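Local coordinates for beta sliding clamp (Bartonella birtlesii LL-WM9, PDB 6PTR), which probably encircles DNA as a ring-shaped head-to-tail homodimer and tethers DNA polymerases and other proteins to it, giving them processivity, at residues C[9-14]-C[41-46]; C[136-141]-C[199-204]; C[179-184]-C[192-197]. One frame throughout, in Å; residues are numbered along the deposited sequence.

Interaction 1 of 3, residues C[9-14]-C[41-46]; sequences MRITVD and VLIDAE
Segments 9-14 and 41-46, from two sheets of the N-terminal DNA-clamp domain, meet through side chains alone: strand 10-14 is an outermost strand of the four-stranded sheet 10-14/94-99/106-111/114-119, while strand 40-46 belongs to a larger antiparallel sheet. No hydrogen bond joins the two segments, and even the nearest CA atoms, those of M9 and A45, stand 7.0 Å apart. M9 spans that gap. Its CB points toward segment 41-46, and CG, anti to the backbone N (chi1 -168°), lies 3.9 Å from A45 CB. SD follows in the extended direction (chi2 -179°) and rests 3.9 Å from I43 CG2, close to A45 CB as well. The chain then bends at chi3 (76°), bringing M9 CE to 4.2 Å from I43 CG2, and the M9 and I43 side chains cross at about a right angle. A long, flexible, apolar chain suits a place where one residue must reach two neighbours. I11, beta-branched and at home in a strand, packs beside it, its CD1 4.3 Å from I43 CG2. V50, on strand 49-55, touches I11, I43 and A45 and continues this buried core. The small A45 offers a single methyl, its CB meeting I11 CG2 at 3.6 Å.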
# COMPACT_ATOMS: atom_id res chain seq x y z
N MET C 9 37.34 10.46 1.48
CA MET C 9 37.00 9.12 1.04
C MET C 9 36.89 9.00 -0.47
O MET C 9 36.38 9.89 -1.16
CB MET C 9 35.66 8.73 1.67
CG MET C 9 35.28 7.28 1.56
SD MET C 9 33.66 7.04 2.32
CE MET C 9 32.62 7.75 1.03
N ARG C 10 37.35 7.86 -0.99
CA ARG C 10 37.04 7.46 -2.36
C ARG C 10 36.92 5.94 -2.38
O ARG C 10 37.89 5.24 -2.11
CB ARG C 10 38.12 7.93 -3.33
CG ARG C 10 37.75 7.61 -4.76
CD ARG C 10 38.62 8.32 -5.76
NE ARG C 10 38.37 7.78 -7.09
CZ ARG C 10 37.45 8.25 -7.93
NH1 ARG C 10 36.70 9.28 -7.58
NH2 ARG C 10 37.28 7.68 -9.12
N ILE C 11 35.73 5.43 -2.69
CA ILE C 11 35.51 3.99 -2.73
C ILE C 11 34.69 3.64 -3.96
O ILE C 11 33.85 4.42 -4.41
CB ILE C 11 34.80 3.48 -1.46
CG1 ILE C 11 33.49 4.24 -1.24
CG2 ILE C 11 35.73 3.61 -0.27
CD1 ILE C 11 32.67 3.76 0.00
N THR C 12 34.97 2.47 -4.52
CA THR C 12 34.16 1.91 -5.60
C THR C 12 33.50 0.65 -5.06
O THR C 12 34.20 -0.26 -4.62
CB THR C 12 35.03 1.58 -6.82
OG1 THR C 12 35.64 2.78 -7.32
CG2 THR C 12 34.19 0.94 -7.94
N VAL C 13 32.17 0.60 -5.09
CA VAL C 13 31.46 -0.53 -4.48
C VAL C 13 30.53 -1.16 -5.50
O VAL C 13 30.11 -0.53 -6.47
CB VAL C 13 30.67 -0.08 -3.25
CG1 VAL C 13 31.64 0.47 -2.21
CG2 VAL C 13 29.63 0.95 -3.66
N ASP C 14 30.21 -2.43 -5.26
CA ASP C 14 29.20 -3.10 -6.06
C ASP C 14 27.84 -2.54 -5.67
O ASP C 14 27.52 -2.44 -4.49
CB ASP C 14 29.26 -4.61 -5.83
CG ASP C 14 28.18 -5.38 -6.58
OD1 ASP C 14 28.28 -5.50 -7.82
OD2 ASP C 14 27.24 -5.87 -5.91
N VAL C 41 23.17 8.45 7.28
CA VAL C 41 23.94 7.24 7.53
C VAL C 41 25.42 7.60 7.48
O VAL C 41 25.86 8.37 6.62
CB VAL C 41 23.62 6.13 6.50
CG1 VAL C 41 23.79 6.64 5.08
CG2 VAL C 41 24.54 4.92 6.72
N LEU C 42 26.18 7.09 8.45
CA LEU C 42 27.62 7.26 8.45
C LEU C 42 28.24 6.20 7.56
O LEU C 42 27.93 5.02 7.69
CB LEU C 42 28.19 7.14 9.86
CG LEU C 42 29.73 7.03 9.96
CD1 LEU C 42 30.40 8.31 9.44
CD2 LEU C 42 30.13 6.74 11.38
N ILE C 43 29.12 6.63 6.65
CA ILE C 43 29.88 5.73 5.79
C ILE C 43 31.32 5.86 6.21
O ILE C 43 31.86 6.97 6.17
CB ILE C 43 29.73 6.09 4.30
CG1 ILE C 43 28.27 6.14 3.88
CG2 ILE C 43 30.52 5.06 3.43
CD1 ILE C 43 28.09 6.52 2.42
N ASP C 44 31.95 4.76 6.62
CA ASP C 44 33.32 4.81 7.14
C ASP C 44 34.14 3.76 6.42
O ASP C 44 33.89 2.56 6.59
CB ASP C 44 33.34 4.59 8.66
CG ASP C 44 34.52 5.25 9.34
OD1 ASP C 44 35.60 5.37 8.71
OD2 ASP C 44 34.40 5.64 10.52
N ALA C 45 35.12 4.20 5.62
CA ALA C 45 35.92 3.33 4.78
C ALA C 45 37.36 3.31 5.28
O ALA C 45 38.04 4.34 5.26
CB ALA C 45 35.86 3.80 3.33
N GLU C 46 37.82 2.15 5.73
CA GLU C 46 39.19 2.05 6.22
C GLU C 46 39.57 0.58 6.20
O GLU C 46 38.72 -0.29 6.41
CB GLU C 46 39.30 2.61 7.64
CG GLU C 46 40.64 3.13 8.04
CD GLU C 46 40.63 3.60 9.48
OE1 GLU C 46 41.71 3.89 10.02
OE2 GLU C 46 39.52 3.65 10.06

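Interaction 2 of 3, residues C[136-141]-C[199-204]; sequences CRFFLS and SGVDGM
Strand 136-141 is an outermost strand of an eight-stranded antiparallel sheet that runs on into the N-terminal domain, and the loop 199-204, which ends in a type II beta turn from V201 to M204, folds against it. The inner side is tight and apolar. F138 CG sits in the crowded position between its backbone N and carbonyl carbon (chi1 61°), and the V201 methyl CG1 sits over the centre of the F138 ring, 3.4 Å from the centroid in a CH-pi contact only 14° off the normal. A beta-branched valine serves well here: its first torsion sets CG1 anti to the carbonyl carbon, and the branch at CB keeps the methyl close to the backbone. M204 comes obliquely to the same ring, with SD 4.0 Å from F138 CE1, a Met-aromatic contact. C136, its SG anti to the backbone N, lies against the M204 chain, with SG 3.8 Å from M204 CG; F170 on strand 167-173 touches both F138 and M204.

Toward solvent the backbones do not bond directly, and water mediates instead. One water accepts from R137 N and donates to G200 O, at 2.6 Å from that oxygen; a second accepts from F139 N and donates to S199 O. G200 adopts phi 96°, at which a CB would jam against the preceding carbonyl, and such a CB would also crowd R137 O, so glycine fits. G203, likewise at positive phi, completes the turn, which is closed by M204 N donating to V201 O at 3.1 Å. Where the dry and wet sides meet, F138 CB lies 3.4 Å from S199 O.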
# COMPACT_ATOMS: atom_id res chain seq x y z
N CYS C 136 27.30 -9.85 30.62
CA CYS C 136 26.76 -11.15 30.22
C CYS C 136 26.96 -11.29 28.72
O CYS C 136 26.69 -10.36 27.97
CB CYS C 136 25.28 -11.26 30.58
SG CYS C 136 24.46 -12.79 30.06
N ARG C 137 27.43 -12.46 28.29
CA ARG C 137 27.71 -12.72 26.88
C ARG C 137 27.43 -14.19 26.61
O ARG C 137 27.96 -15.05 27.31
CB ARG C 137 29.16 -12.36 26.54
CG ARG C 137 29.60 -12.67 25.10
CD ARG C 137 30.97 -12.06 24.84
NE ARG C 137 31.42 -12.21 23.45
CZ ARG C 137 32.03 -13.29 22.99
NH1 ARG C 137 32.27 -14.32 23.80
NH2 ARG C 137 32.41 -13.35 21.71
N PHE C 138 26.59 -14.47 25.62
CA PHE C 138 26.26 -15.85 25.28
C PHE C 138 25.82 -15.88 23.82
O PHE C 138 25.75 -14.85 23.15
CB PHE C 138 25.17 -16.41 26.21
CG PHE C 138 23.86 -15.67 26.17
CD1 PHE C 138 23.68 -14.50 26.88
CD2 PHE C 138 22.79 -16.18 25.46
CE1 PHE C 138 22.47 -13.83 26.86
CE2 PHE C 138 21.57 -15.51 25.44
CZ PHE C 138 21.41 -14.34 26.14
N PHE C 139 25.57 -17.09 23.32
CA PHE C 139 25.22 -17.28 21.91
C PHE C 139 23.92 -18.05 21.80
O PHE C 139 23.65 -18.95 22.60
CB PHE C 139 26.32 -18.04 21.16
CG PHE C 139 27.64 -17.32 21.12
CD1 PHE C 139 28.52 -17.39 22.20
CD2 PHE C 139 28.01 -16.59 20.00
CE1 PHE C 139 29.73 -16.71 22.16
CE2 PHE C 139 29.24 -15.93 19.96
CZ PHE C 139 30.09 -15.99 21.04
N LEU C 140 23.11 -17.69 20.81
CA LEU C 140 21.94 -18.46 20.37
C LEU C 140 22.01 -18.58 18.86
O LEU C 140 22.50 -17.68 18.19
CB LEU C 140 20.61 -17.79 20.72
CG LEU C 140 20.08 -17.69 22.13
CD1 LEU C 140 18.72 -16.97 22.09
CD2 LEU C 140 19.94 -19.08 22.70
N SER C 141 21.48 -19.67 18.31
CA SER C 141 21.35 -19.70 16.86
C SER C 141 20.38 -18.62 16.42
O SER C 141 19.42 -18.28 17.14
CB SER C 141 20.90 -21.07 16.36
OG SER C 141 19.54 -21.33 16.68
N SER C 199 24.62 -21.86 27.66
CA SER C 199 25.65 -21.58 28.66
C SER C 199 25.95 -20.09 28.68
O SER C 199 25.79 -19.38 27.68
CB SER C 199 26.91 -22.40 28.36
OG SER C 199 27.16 -22.44 26.97
N GLY C 200 26.35 -19.60 29.86
CA GLY C 200 26.76 -18.22 30.02
C GLY C 200 25.71 -17.26 30.50
O GLY C 200 25.99 -16.05 30.59
N VAL C 201 24.50 -17.73 30.82
CA VAL C 201 23.39 -16.87 31.24
C VAL C 201 23.09 -17.00 32.72
O VAL C 201 22.08 -16.46 33.20
CB VAL C 201 22.13 -17.16 30.41
CG1 VAL C 201 22.41 -16.97 28.94
CG2 VAL C 201 21.65 -18.56 30.67
N ASP C 202 23.90 -17.74 33.47
CA ASP C 202 23.75 -17.70 34.92
C ASP C 202 24.01 -16.28 35.40
O ASP C 202 24.99 -15.64 34.99
CB ASP C 202 24.71 -18.69 35.59
N GLY C 203 23.11 -15.76 36.23
CA GLY C 203 23.22 -14.40 36.72
C GLY C 203 22.73 -13.33 35.77
O GLY C 203 22.79 -12.14 36.12
N MET C 204 22.25 -13.69 34.58
CA MET C 204 21.77 -12.70 33.62
C MET C 204 20.63 -11.90 34.23
O MET C 204 19.68 -12.51 34.75
CB MET C 204 21.28 -13.37 32.34
CG MET C 204 20.92 -12.36 31.26
SD MET C 204 20.03 -13.09 29.90
CE MET C 204 18.33 -12.86 30.46
O HOH W 1 28.09 -14.60 30.40
O HOH W 2 26.44 -19.57 24.93

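Interaction 3 of 3, residues C[179-184]-C[192-197]; sequences KLRLVA and QVDMEA
D194 OD1 is gripped by one very short hydrogen bond, from R181 NE, while its sister oxygen OD2 takes a second from R181 NH2, so the carboxylate is held twice. The first spans 2.4 Å from R181 NE to D194 OD1, and the other measures 2.8 Å from R181 NH2 to D194 OD2. Both use the syn lone pairs, and both oxygens lie near the guanidinium plane, making a side-on, bidentate salt bridge with the two flat groups 18° apart; the paired positive charge would be expected to favour an ionised D194. R181 reaches this pose by running extended to CD and then bending at chi3 (-75°). The Q192 amide stacks on one guanidinium face, its plane only 7° from that of R181, with Q192 OE1 off toward the rim and 3.5 Å from R181 NH1 at an angle too poor for a hydrogen bond. R181 NH1 is hydrogen-bonded to Y259 OH. K179 lays its aliphatic part beside the carboxylate, CD 3.5 Å from D194 OD2, while its NZ forms a salt bridge with D175.

R181, Q192 and D194 share one face, with V183, of a beta hairpin, strands 179-185 and 189-196, in the central clamp domain. Its antiparallel strands are joined by paired backbone bonds at L180 with M195 and at L182 with V193, while R181-D194 is a non-hydrogen-bonded pair whose close CA atoms bring the charged chains together. The opposite face is apolar, as suits side chains turned toward helix 142-152: L182 and V193 both touch L148. L182 CB lies 3.9 Å from V193 CG1, and toward the open end of the hairpin L180 CB meets M195 CG at 4.1 Å.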
# COMPACT_ATOMS: atom_id res chain seq x y z
N LYS C 179 15.92 -21.99 32.35
CA LYS C 179 15.22 -21.60 31.14
C LYS C 179 15.56 -20.16 30.80
O LYS C 179 15.74 -19.33 31.70
CB LYS C 179 13.70 -21.74 31.30
CG LYS C 179 13.24 -23.18 31.48
CD LYS C 179 11.72 -23.27 31.33
CE LYS C 179 11.23 -24.71 31.41
NZ LYS C 179 10.81 -25.08 32.79
N LEU C 180 15.67 -19.87 29.51
CA LEU C 180 15.63 -18.50 29.00
C LEU C 180 14.23 -18.25 28.50
O LEU C 180 13.71 -19.04 27.70
CB LEU C 180 16.64 -18.29 27.87
CG LEU C 180 16.50 -16.99 27.07
CD1 LEU C 180 16.82 -15.77 27.92
CD2 LEU C 180 17.43 -17.07 25.85
N ARG C 181 13.59 -17.18 28.99
CA ARG C 181 12.19 -16.93 28.71
C ARG C 181 12.02 -15.53 28.15
O ARG C 181 12.72 -14.59 28.55
CB ARG C 181 11.33 -17.10 29.99
CG ARG C 181 9.87 -16.73 29.82
CD ARG C 181 9.13 -17.09 31.13
NE ARG C 181 8.91 -18.54 31.30
CZ ARG C 181 8.41 -19.09 32.40
NH1 ARG C 181 8.10 -18.33 33.45
NH2 ARG C 181 8.22 -20.41 32.46
N LEU C 182 11.10 -15.39 27.21
CA LEU C 182 10.66 -14.10 26.71
C LEU C 182 9.17 -14.01 26.96
O LEU C 182 8.45 -14.96 26.65
CB LEU C 182 10.91 -13.93 25.21
CG LEU C 182 12.36 -13.71 24.75
CD1 LEU C 182 13.22 -14.91 25.02
CD2 LEU C 182 12.34 -13.40 23.26
N VAL C 183 8.73 -12.87 27.50
CA VAL C 183 7.32 -12.56 27.73
C VAL C 183 7.01 -11.20 27.12
O VAL C 183 7.77 -10.24 27.28
CB VAL C 183 6.95 -12.59 29.22
CG1 VAL C 183 5.50 -12.08 29.43
CG2 VAL C 183 7.08 -14.01 29.79
N ALA C 184 5.85 -11.10 26.46
CA ALA C 184 5.35 -9.82 26.02
C ALA C 184 3.86 -9.75 26.33
O ALA C 184 3.15 -10.75 26.25
CB ALA C 184 5.56 -9.58 24.51
N GLN C 192 4.22 -16.11 26.13
CA GLN C 192 5.35 -16.62 26.91
C GLN C 192 6.01 -17.74 26.15
O GLN C 192 5.33 -18.71 25.77
CB GLN C 192 4.88 -17.14 28.28
CG GLN C 192 6.02 -17.75 29.08
CD GLN C 192 5.55 -18.32 30.42
OE1 GLN C 192 5.42 -17.60 31.39
NE2 GLN C 192 5.32 -19.62 30.46
N VAL C 193 7.32 -17.64 25.93
CA VAL C 193 8.07 -18.73 25.30
C VAL C 193 9.32 -19.01 26.12
O VAL C 193 9.99 -18.08 26.59
CB VAL C 193 8.43 -18.40 23.83
CG1 VAL C 193 9.25 -17.08 23.71
CG2 VAL C 193 9.15 -19.59 23.18
N ASP C 194 9.62 -20.30 26.29
CA ASP C 194 10.77 -20.81 27.03
C ASP C 194 11.69 -21.60 26.11
O ASP C 194 11.23 -22.22 25.15
CB ASP C 194 10.35 -21.76 28.17
CG ASP C 194 9.63 -21.06 29.29
OD1 ASP C 194 9.83 -19.85 29.45
OD2 ASP C 194 8.87 -21.72 30.02
N MET C 195 12.98 -21.59 26.44
CA MET C 195 13.91 -22.60 25.94
C MET C 195 14.89 -22.95 27.05
O MET C 195 15.05 -22.20 28.02
CB MET C 195 14.69 -22.11 24.72
CG MET C 195 15.64 -21.00 25.03
SD MET C 195 16.60 -20.48 23.60
CE MET C 195 17.83 -21.79 23.53
N GLU C 196 15.53 -24.11 26.90
CA GLU C 196 16.65 -24.44 27.77
C GLU C 196 17.71 -23.37 27.60
O GLU C 196 18.10 -23.04 26.48
CB GLU C 196 17.20 -25.82 27.42
CG GLU C 196 18.37 -26.23 28.30
CD GLU C 196 18.67 -27.72 28.22
OE1 GLU C 196 17.72 -28.52 28.09
OE2 GLU C 196 19.86 -28.09 28.28
N ALA C 197 18.19 -22.83 28.72
CA ALA C 197 19.08 -21.69 28.65
C ALA C 197 20.45 -22.10 28.12
O ALA C 197 21.01 -23.10 28.59
CB ALA C 197 19.23 -21.05 30.02

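Interaction 1 comes first along the chain and lies in the N-terminal domain; interactions 2 and 3 both belong to the central domain, with the 179-184/192-197 hairpin nested inside the loop closed by interaction 2. Their centres are 13 Å apart and they touch: L140 CD2 packs on M195 CE at 3.5 Å, and L180 also meets L140 and M204. Interaction 1 is remote, its centre about 34 Å from that of interaction 2 and about 40 Å from that of interaction 3. Even so, strands 40-46 and 136-141 share one eight-stranded sheet crossing from N-terminal to central domain, while the hairpin's sheet continues into the C-terminal domain, consistent with the continuous curved scaffold of a clamp ring.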